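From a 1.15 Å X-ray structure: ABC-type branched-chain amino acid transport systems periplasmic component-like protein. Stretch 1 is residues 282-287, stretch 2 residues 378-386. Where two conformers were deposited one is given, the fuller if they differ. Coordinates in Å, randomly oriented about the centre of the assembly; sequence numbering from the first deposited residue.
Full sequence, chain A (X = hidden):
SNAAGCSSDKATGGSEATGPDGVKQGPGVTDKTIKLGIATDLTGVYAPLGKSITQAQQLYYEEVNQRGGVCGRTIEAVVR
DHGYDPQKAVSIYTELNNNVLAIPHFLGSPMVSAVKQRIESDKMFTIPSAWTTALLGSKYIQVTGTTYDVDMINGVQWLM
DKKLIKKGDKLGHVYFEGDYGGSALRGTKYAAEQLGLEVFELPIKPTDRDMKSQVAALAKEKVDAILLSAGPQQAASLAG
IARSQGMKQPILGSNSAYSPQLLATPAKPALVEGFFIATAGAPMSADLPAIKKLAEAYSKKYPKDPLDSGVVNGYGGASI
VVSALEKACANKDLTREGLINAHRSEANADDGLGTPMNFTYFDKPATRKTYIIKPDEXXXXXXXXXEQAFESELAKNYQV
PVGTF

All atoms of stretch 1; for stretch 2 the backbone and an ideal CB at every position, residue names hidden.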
# COMPACT_ATOMS: atom_id res chain seq x y z
N ALA A 282 -7.04 -5.79 -4.63
CA ALA A 282 -7.34 -6.57 -5.81
C ALA A 282 -6.48 -6.07 -6.99
O ALA A 282 -6.23 -4.86 -7.10
CB ALA A 282 -8.79 -6.42 -6.17
N PRO A 283 -6.04 -7.00 -7.84
CA PRO A 283 -5.36 -6.57 -9.04
C PRO A 283 -6.38 -6.08 -10.11
O PRO A 283 -7.58 -6.29 -9.99
CB PRO A 283 -4.65 -7.84 -9.47
CG PRO A 283 -5.57 -8.93 -9.06
CD PRO A 283 -6.19 -8.43 -7.78
N MSE A 284 -5.86 -5.48 -11.19
CA MSE A 284 -6.70 -4.89 -12.28
C MSE A 284 -7.42 -5.93 -13.10
O MSE A 284 -8.25 -5.57 -13.92
CB MSE A 284 -5.83 -3.96 -13.10
CG MSE A 284 -5.33 -2.80 -12.23
SE MSE A 284 -6.00 -1.07 -12.75
CE MSE A 284 -7.91 -1.46 -12.71
N SER A 285 -7.10 -7.19 -12.93
CA SER A 285 -7.76 -8.31 -13.59
C SER A 285 -8.94 -8.87 -12.83
O SER A 285 -9.63 -9.74 -13.32
CB SER A 285 -6.75 -9.40 -13.83
OG SER A 285 -6.25 -9.84 -12.58
N ALA A 286 -9.19 -8.38 -11.62
CA ALA A 286 -10.31 -8.91 -10.85
C ALA A 286 -11.65 -8.65 -11.55
O ALA A 286 -11.86 -7.58 -12.11
CB ALA A 286 -10.34 -8.29 -9.48
N ASP A 287 -12.56 -9.58 -11.37
CA ASP A 287 -13.87 -9.51 -12.05
C ASP A 287 -14.83 -8.67 -11.19
O ASP A 287 -15.73 -9.21 -10.55
CB ASP A 287 -14.41 -10.91 -12.29
CG ASP A 287 -15.69 -10.92 -13.08
OD1 ASP A 287 -15.97 -9.90 -13.75
OD2 ASP A 287 -16.40 -11.94 -13.01
N UNK A 378 -0.34 -12.01 -19.23
CA UNK A 378 -1.59 -12.12 -19.97
C UNK A 378 -2.75 -11.36 -19.33
O UNK A 378 -3.82 -11.24 -19.90
CB UNK A 378 -1.97 -13.60 -20.11
N UNK A 379 -2.56 -10.85 -18.13
CA UNK A 379 -3.64 -10.30 -17.36
C UNK A 379 -3.59 -8.80 -17.33
O UNK A 379 -2.52 -8.21 -17.29
CB UNK A 379 -3.62 -10.86 -15.94
N UNK A 380 -4.76 -8.19 -17.25
CA UNK A 380 -4.87 -6.76 -17.05
C UNK A 380 -4.20 -6.40 -15.72
O UNK A 380 -4.47 -7.00 -14.69
CB UNK A 380 -6.33 -6.31 -17.07
N UNK A 381 -3.31 -5.41 -15.78
CA UNK A 381 -2.56 -5.00 -14.62
C UNK A 381 -1.41 -5.91 -14.26
O UNK A 381 -0.80 -5.73 -13.18
CB UNK A 381 -3.51 -4.89 -13.42
N UNK A 382 -1.11 -6.91 -15.07
CA UNK A 382 0.10 -7.70 -14.89
C UNK A 382 0.05 -8.70 -13.74
O UNK A 382 1.09 -9.21 -13.34
CB UNK A 382 1.28 -6.76 -14.67
N UNK A 383 -1.14 -9.03 -13.26
CA UNK A 383 -1.27 -9.93 -12.11
C UNK A 383 -2.65 -10.54 -12.12
O UNK A 383 -3.61 -9.92 -12.57
CB UNK A 383 -1.02 -9.20 -10.79
N UNK A 384 -2.76 -11.73 -11.51
CA UNK A 384 -4.05 -12.42 -11.37
C UNK A 384 -4.18 -12.94 -9.95
O UNK A 384 -3.20 -13.27 -9.27
CB UNK A 384 -4.18 -13.56 -12.38
N UNK A 385 -5.42 -13.05 -9.51
CA UNK A 385 -5.72 -13.67 -8.21
C UNK A 385 -5.43 -15.15 -8.25
O UNK A 385 -5.90 -15.87 -9.15
CB UNK A 385 -7.18 -13.44 -7.81
N UNK A 386 -4.67 -15.63 -7.27
CA UNK A 386 -4.46 -17.05 -7.04
C UNK A 386 -5.39 -17.50 -5.93
O UNK A 386 -6.03 -18.54 -6.04
CB UNK A 386 -3.00 -17.35 -6.69

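Stretch 1 folds from Pro283 to Ala286 as a type I turn, closed by a hydrogen bond from Ala286 N to Pro283 O (3.1 Å), and stretch 2 runs past it.

At position 378 the ideal CB has nothing of stretch 1 within 5.5 Å, so almost any residue would do; the deposited Lys378 makes no contact.

Position 379 points its CA-to-CB bond sideways, and the ideal CB lies 4.0 Å from Ser285 CB. A small residue fits easily. It is Ala379, whose CB rests 4.1 Å from Ser285 CB.

Position 380 points toward the turn, its ideal CB 3.8 Å from Met284 O, and its phi/psi of -60/129 is open to most residues. A small polar or beta-branched side chain could cover the turn here. Thr380, with chi1 in the m well, places CG2 4.0 Å from Met284 CB. Its backbone O lies 3.2 Å from Ser285 N, but the angle is too poor for a hydrogen bond.

Position 381 is the most restrictive. Its phi of 78° favours glycine, and an ideal CB would sit 2.5 Å from Met284 CB, a clash. Both arguments call for Gly381, whose CA can then pack 3.8 Å from Met284 CB. A water joins the backbones nearby, accepting from Met284 N (2.9 Å) and donating to Gly381 O (3.0 Å).

Position 382 faces away, so only its positive phi, 75°, speaks for glycine. Gly382 is found, its N bonded to Ala379 O (2.9 Å) across the bend.

Position 383 is extended, with its ideal CB 4.1 Å from Pro283 CB; a small apolar residue would suit this flank of the proline. Ala383 CB lies 4.1 Å from Pro283 CB, while the backbone O of Ala383 accepts a short hydrogen bond from Ser285 OG (2.6 Å).

Position 384 points away in an extended backbone, where beta-branched residues are comfortable and polar ones possible. Val384 brings CG1 to 4.0 Å from Ser285 OG.

At position 385 CA-to-CB points sideways, the ideal CB 4.9 Å from Pro283 CG, leaving a gap that a longer apolar chain, such as leucine, isoleucine or methionine, could bridge. Ile385 does so: CG1 meets Pro283 CD at 3.7 Å and CD1 reaches Ala286 CB at 4.1 Å. Its N donates to a second water (2.9 Å), which donates to Ser285 OG (2.8 Å).

Position 386, where the chain turns a corner, is beyond reach and unconstrained by stretch 1; it is Val386.

Stretch 2, residues 378-386: KATGGAVIV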
# COMPACT_ATOMS: atom_id res chain seq x y z
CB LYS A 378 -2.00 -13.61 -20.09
CG LYS A 378 -0.91 -14.48 -20.68
CD LYS A 378 -1.35 -15.91 -20.94
CE LYS A 378 -0.36 -16.57 -21.88
NZ LYS A 378 -1.06 -17.44 -22.86
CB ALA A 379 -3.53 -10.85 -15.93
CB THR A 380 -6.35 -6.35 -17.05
OG1 THR A 380 -6.94 -6.79 -18.28
CG2 THR A 380 -6.52 -4.84 -16.97
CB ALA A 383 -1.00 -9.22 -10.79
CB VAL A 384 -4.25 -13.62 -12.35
CG1 VAL A 384 -4.34 -13.19 -13.80
CG2 VAL A 384 -3.19 -14.68 -12.24
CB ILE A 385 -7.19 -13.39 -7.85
CG1 ILE A 385 -7.38 -11.92 -7.57
CG2 ILE A 385 -7.61 -14.23 -6.65
CD1 ILE A 385 -8.84 -11.47 -7.47
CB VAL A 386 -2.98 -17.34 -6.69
CG1 VAL A 386 -2.75 -18.80 -6.37
CG2 VAL A 386 -2.14 -16.95 -7.91
O HOH W 1 -2.93 -5.20 -11.10
O HOH W 2 -7.48 -11.72 -10.98
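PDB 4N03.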